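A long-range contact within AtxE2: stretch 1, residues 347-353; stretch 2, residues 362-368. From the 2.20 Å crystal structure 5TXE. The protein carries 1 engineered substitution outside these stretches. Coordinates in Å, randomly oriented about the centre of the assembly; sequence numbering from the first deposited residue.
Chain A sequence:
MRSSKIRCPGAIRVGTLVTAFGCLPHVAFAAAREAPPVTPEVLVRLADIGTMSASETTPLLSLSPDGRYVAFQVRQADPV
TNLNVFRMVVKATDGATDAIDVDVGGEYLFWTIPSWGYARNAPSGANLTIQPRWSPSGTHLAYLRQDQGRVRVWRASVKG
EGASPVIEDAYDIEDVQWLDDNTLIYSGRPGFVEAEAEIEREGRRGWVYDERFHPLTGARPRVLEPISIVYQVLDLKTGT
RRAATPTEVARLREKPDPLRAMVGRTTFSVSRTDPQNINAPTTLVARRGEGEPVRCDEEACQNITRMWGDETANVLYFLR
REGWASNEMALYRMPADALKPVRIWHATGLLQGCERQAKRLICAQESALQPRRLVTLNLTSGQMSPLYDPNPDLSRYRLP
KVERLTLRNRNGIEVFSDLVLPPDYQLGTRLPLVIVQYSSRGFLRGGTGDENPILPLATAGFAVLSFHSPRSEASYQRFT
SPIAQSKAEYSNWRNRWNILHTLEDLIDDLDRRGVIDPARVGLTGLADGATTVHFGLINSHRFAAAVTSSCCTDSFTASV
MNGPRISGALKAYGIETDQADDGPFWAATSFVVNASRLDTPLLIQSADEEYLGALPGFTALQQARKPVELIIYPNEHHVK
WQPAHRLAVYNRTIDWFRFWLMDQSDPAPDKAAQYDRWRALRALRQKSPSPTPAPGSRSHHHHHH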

ATOM      1  N   ALA A 347     -12.231  -3.852  16.739  1.00 35.19           N
ATOM      2  CA  ALA A 347     -10.848  -3.732  17.221  1.00 32.92           C
ATOM      3  C   ALA A 347     -10.122  -2.703  16.376  1.00 32.20           C
ATOM      4  O   ALA A 347     -10.560  -2.363  15.254  1.00 33.75           O
ATOM      5  N   THR A 348      -9.040  -2.176  16.908  1.00 29.79           N
ATOM      6  CA  THR A 348      -8.061  -1.476  16.069  1.00 35.56           C
ATOM      7  C   THR A 348      -7.418  -2.601  15.188  1.00 36.06           C
ATOM      8  O   THR A 348      -7.578  -3.777  15.470  1.00 42.17           O
ATOM      9  N   GLY A 349      -6.884  -2.276  14.034  1.00 35.10           N
ATOM     10  CA  GLY A 349      -6.348  -3.294  13.160  1.00 31.51           C
ATOM     11  C   GLY A 349      -7.151  -3.406  11.889  1.00 31.78           C
ATOM     12  O   GLY A 349      -7.996  -2.564  11.589  1.00 33.54           O
ATOM     13  N   LEU A 350      -6.860  -4.456  11.156  1.00 30.32           N
ATOM     14  CA  LEU A 350      -7.456  -4.707   9.887  1.00 33.13           C
ATOM     15  C   LEU A 350      -7.792  -6.173   9.776  1.00 31.74           C
ATOM     16  O   LEU A 350      -7.070  -7.017  10.300  1.00 31.27           O
ATOM     17  N   LEU A 351      -8.874  -6.454   9.064  1.00 31.97           N
ATOM     18  CA  LEU A 351      -9.191  -7.800   8.606  1.00 33.10           C
ATOM     19  C   LEU A 351      -9.217  -7.748   7.112  1.00 34.81           C
ATOM     20  O   LEU A 351      -9.928  -6.941   6.541  1.00 34.34           O
ATOM     21  N   GLN A 352      -8.459  -8.630   6.477  1.00 30.47           N
ATOM     22  CA  GLN A 352      -8.216  -8.545   5.064  1.00 31.79           C
ATOM     23  C   GLN A 352      -8.538  -9.866   4.389  1.00 31.15           C
ATOM     24  O   GLN A 352      -8.193 -10.937   4.898  1.00 26.71           O
ATOM     25  N   GLY A 353      -9.148  -9.802   3.225  1.00 30.93           N
ATOM     26  CA  GLY A 353      -9.322 -10.994   2.397  1.00 34.12           C
ATOM     27  C   GLY A 353     -10.274 -12.059   2.918  1.00 36.03           C
ATOM     28  O   GLY A 353     -10.268 -13.211   2.433  1.00 36.26           O
ATOM     29  N   ILE A 362     -12.660 -16.763   7.817  1.00 32.98           N
ATOM     30  CA  ILE A 362     -11.212 -16.889   7.814  1.00 34.77           C
ATOM     31  C   ILE A 362     -10.617 -15.648   7.177  1.00 32.40           C
ATOM     32  O   ILE A 362     -10.927 -15.345   6.017  1.00 33.66           O
ATOM     33  N   CYS A 363      -9.756 -14.982   7.915  1.00 30.28           N
ATOM     34  CA  CYS A 363      -9.211 -13.668   7.537  1.00 36.93           C
ATOM     35  C   CYS A 363      -7.691 -13.560   7.689  1.00 35.51           C
ATOM     36  O   CYS A 363      -7.096 -14.215   8.549  1.00 31.83           O
ATOM     37  N   ALA A 364      -7.065 -12.673   6.920  1.00 32.89           N
ATOM     38  CA  ALA A 364      -5.789 -12.151   7.370  1.00 32.89           C
ATOM     39  C   ALA A 364      -6.089 -11.037   8.346  1.00 29.84           C
ATOM     40  O   ALA A 364      -7.095 -10.367   8.221  1.00 29.79           O
ATOM     41  N   GLN A 365      -5.185 -10.788   9.289  1.00 30.65           N
ATOM     42  CA  GLN A 365      -5.405  -9.769  10.301  1.00 28.57           C
ATOM     43  C   GLN A 365      -4.073  -9.199  10.738  1.00 26.70           C
ATOM     44  O   GLN A 365      -3.049  -9.904  10.729  1.00 28.88           O
ATOM     45  N   GLU A 366      -4.078  -7.926  11.109  1.00 25.44           N
ATOM     46  CA  GLU A 366      -2.895  -7.278  11.659  1.00 26.41           C
ATOM     47  C   GLU A 366      -3.273  -6.136  12.561  1.00 27.97           C
ATOM     48  O   GLU A 366      -4.376  -5.626  12.470  1.00 28.75           O
ATOM     49  N   SER A 367      -2.362  -5.785  13.460  1.00 27.62           N
ATOM     50  CA  SER A 367      -2.552  -4.647  14.303  1.00 28.23           C
ATOM     51  C   SER A 367      -1.182  -4.156  14.725  1.00 27.16           C
ATOM     52  O   SER A 367      -0.165  -4.712  14.306  1.00 29.82           O
ATOM     53  N   ALA A 368      -1.154  -3.142  15.575  1.00 27.11           N
ATOM     54  CA  ALA A 368       0.043  -2.350  15.772  1.00 29.61           C
ATOM     55  C   ALA A 368       1.245  -3.214  16.017  1.00 31.72           C
ATOM     56  O   ALA A 368       2.313  -2.937  15.438  1.00 31.27           O
TER

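What does the start of stretch 2 bring to the contact? Rather little from Ile362, whose CA-to-CB bond points away; with chi1 m, its CB, 6.7 Å from Gly353 O, is as near as its side chain comes to stretch 1. Cys363 also has chi1 m, but its CA-to-CB bond points sideways, and its CB lies 4.1 Å from Leu351 CD2 in an apolar contact. The cysteine is covalently bonded to a group elsewhere in the structure.

How does a residue as small as Ala364 take part? It pairs with Gln352 across the antiparallel ladder, and the backbone ties them twice: Gln352 N donates to Ala364 O at 2.8 Å, and Ala364 N donates to Gln352 O at 2.9 Å. Both side chains therefore leave on the same face, where the methyl CB of Ala364 lies 3.8 Å from Gln352 OE1. The glutamine has chi1 m and chi2 at 146°, between wells. On the other face, Gln365 stands beside Leu351 in a non-hydrogen-bonded pair. Leu351, m and t, brings its end closer to stretch 2 than its CA-to-CB direction suggests, placing CD2 3.8 Å from Gln365 CG. Gln365 has chi1 t and chi2 at -96°, and its OE1 is hydrogen-bonded elsewhere in the structure.

Where is the polar link between side chains? It is made by Glu366, on the face shared with Leu350, Gln352 and Ala364. With chi1 p and chi2 t, its carboxylate end comes nearer to stretch 1, and Gln352 NE2 donates to Glu366 OE2 at 2.9 Å. The angle of 174° at the hydrogen makes this bond nearly straight. It reaches diagonally over the ladder, because the backbone partner of Glu366 is Leu350: Leu350 N donates to Glu366 O at 3.0 Å, and Glu366 N donates to Leu350 O at 3.2 Å. Leu350, m and t, sets CD1 4.1 Å from Glu366 CD, so an aliphatic side chain flanks the carboxylate.

How does the contact finish past the last bridged pair, Leu350 with Glu366? Ser367, chi1 p, has a CA-to-CB bond that points sideways, and its CB lies 4.1 Å from Gly349 CA. An ideal CB on that glycine would point toward stretch 2 and clash with Glu366 O at 2.6 Å; the glycine's backbone angles would also jam it against the preceding carbonyl. Ala368 makes no direct contact, yet a water connects the ends: it accepts from Ala368 N at 3.1 Å and forms a weak hydrogen bond with Thr348 OG1 at 3.3 Å. Thr348 has chi1 p.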

ATOM      1  CB  ALA A 347     -10.135  -5.050  17.099  1.00 33.35           C
ATOM      2  CB  THR A 348      -7.078  -0.709  16.933  1.00 35.65           C
ATOM      3  OG1 THR A 348      -6.352  -1.601  17.750  1.00 37.33           O
ATOM      4  CG2 THR A 348      -7.810   0.217  17.854  1.00 35.72           C
ATOM      5  CB  LEU A 350      -6.464  -4.357   8.764  1.00 33.90           C
ATOM      6  CG  LEU A 350      -5.957  -2.926   8.694  1.00 36.13           C
ATOM      7  CD1 LEU A 350      -4.683  -2.739   7.848  1.00 40.16           C
ATOM      8  CD2 LEU A 350      -7.091  -2.088   8.145  1.00 40.04           C
ATOM      9  CB  LEU A 351     -10.558  -8.251   9.074  1.00 33.85           C
ATOM     10  CG  LEU A 351     -10.773  -8.412  10.545  1.00 35.27           C
ATOM     11  CD1 LEU A 351     -12.240  -8.781  10.749  1.00 40.52           C
ATOM     12  CD2 LEU A 351      -9.882  -9.486  11.117  1.00 36.82           C
ATOM     13  CB  GLN A 352      -6.725  -8.226   4.878  1.00 35.99           C
ATOM     14  CG  GLN A 352      -6.316  -6.900   5.492  1.00 36.52           C
ATOM     15  CD  GLN A 352      -4.902  -6.915   6.041  1.00 35.84           C
ATOM     16  OE1 GLN A 352      -4.428  -7.921   6.565  1.00 39.35           O
ATOM     17  NE2 GLN A 352      -4.251  -5.778   5.998  1.00 32.27           N
ATOM     18  CB  ILE A 362     -10.790 -18.121   7.029  1.00 37.81           C
ATOM     19  CG1 ILE A 362     -11.221 -19.348   7.848  1.00 39.93           C
ATOM     20  CG2 ILE A 362      -9.281 -18.250   6.967  1.00 35.01           C
ATOM     21  CD1 ILE A 362     -12.562 -19.919   7.569  1.00 40.11           C
ATOM     22  CB  CYS A 363      -9.781 -12.600   8.470  1.00 38.40           C
ATOM     23  SG  CYS A 363     -11.570 -12.514   8.473  1.00 46.19           S
ATOM     24  CB  ALA A 364      -4.972 -11.620   6.193  1.00 34.18           C
ATOM     25  CB  GLN A 365      -6.086 -10.399  11.512  1.00 31.95           C
ATOM     26  CG  GLN A 365      -6.406  -9.437  12.657  1.00 29.39           C
ATOM     27  CD  GLN A 365      -5.363  -9.425  13.760  1.00 32.59           C
ATOM     28  OE1 GLN A 365      -4.690 -10.412  14.027  1.00 37.28           O
ATOM     29  NE2 GLN A 365      -5.260  -8.303  14.448  1.00 32.47           N
ATOM     30  CB  GLU A 366      -1.953  -6.799  10.530  1.00 27.37           C
ATOM     31  CG  GLU A 366      -2.574  -5.895   9.545  1.00 28.86           C
ATOM     32  CD  GLU A 366      -1.567  -5.375   8.535  1.00 31.64           C
ATOM     33  OE1 GLU A 366      -0.692  -4.589   8.972  1.00 30.15           O
ATOM     34  OE2 GLU A 366      -1.691  -5.683   7.320  1.00 29.48           O
ATOM     35  CB  SER A 367      -3.457  -4.997  15.502  1.00 28.30           C
ATOM     36  OG  SER A 367      -2.791  -5.831  16.414  1.00 28.92           O
ATOM     37  CB  ALA A 368      -0.131  -1.363  16.919  1.00 28.37           C
TER
HETATM   38  O   HOH W   1      -3.665  -1.380  15.934  1.00 40.38           O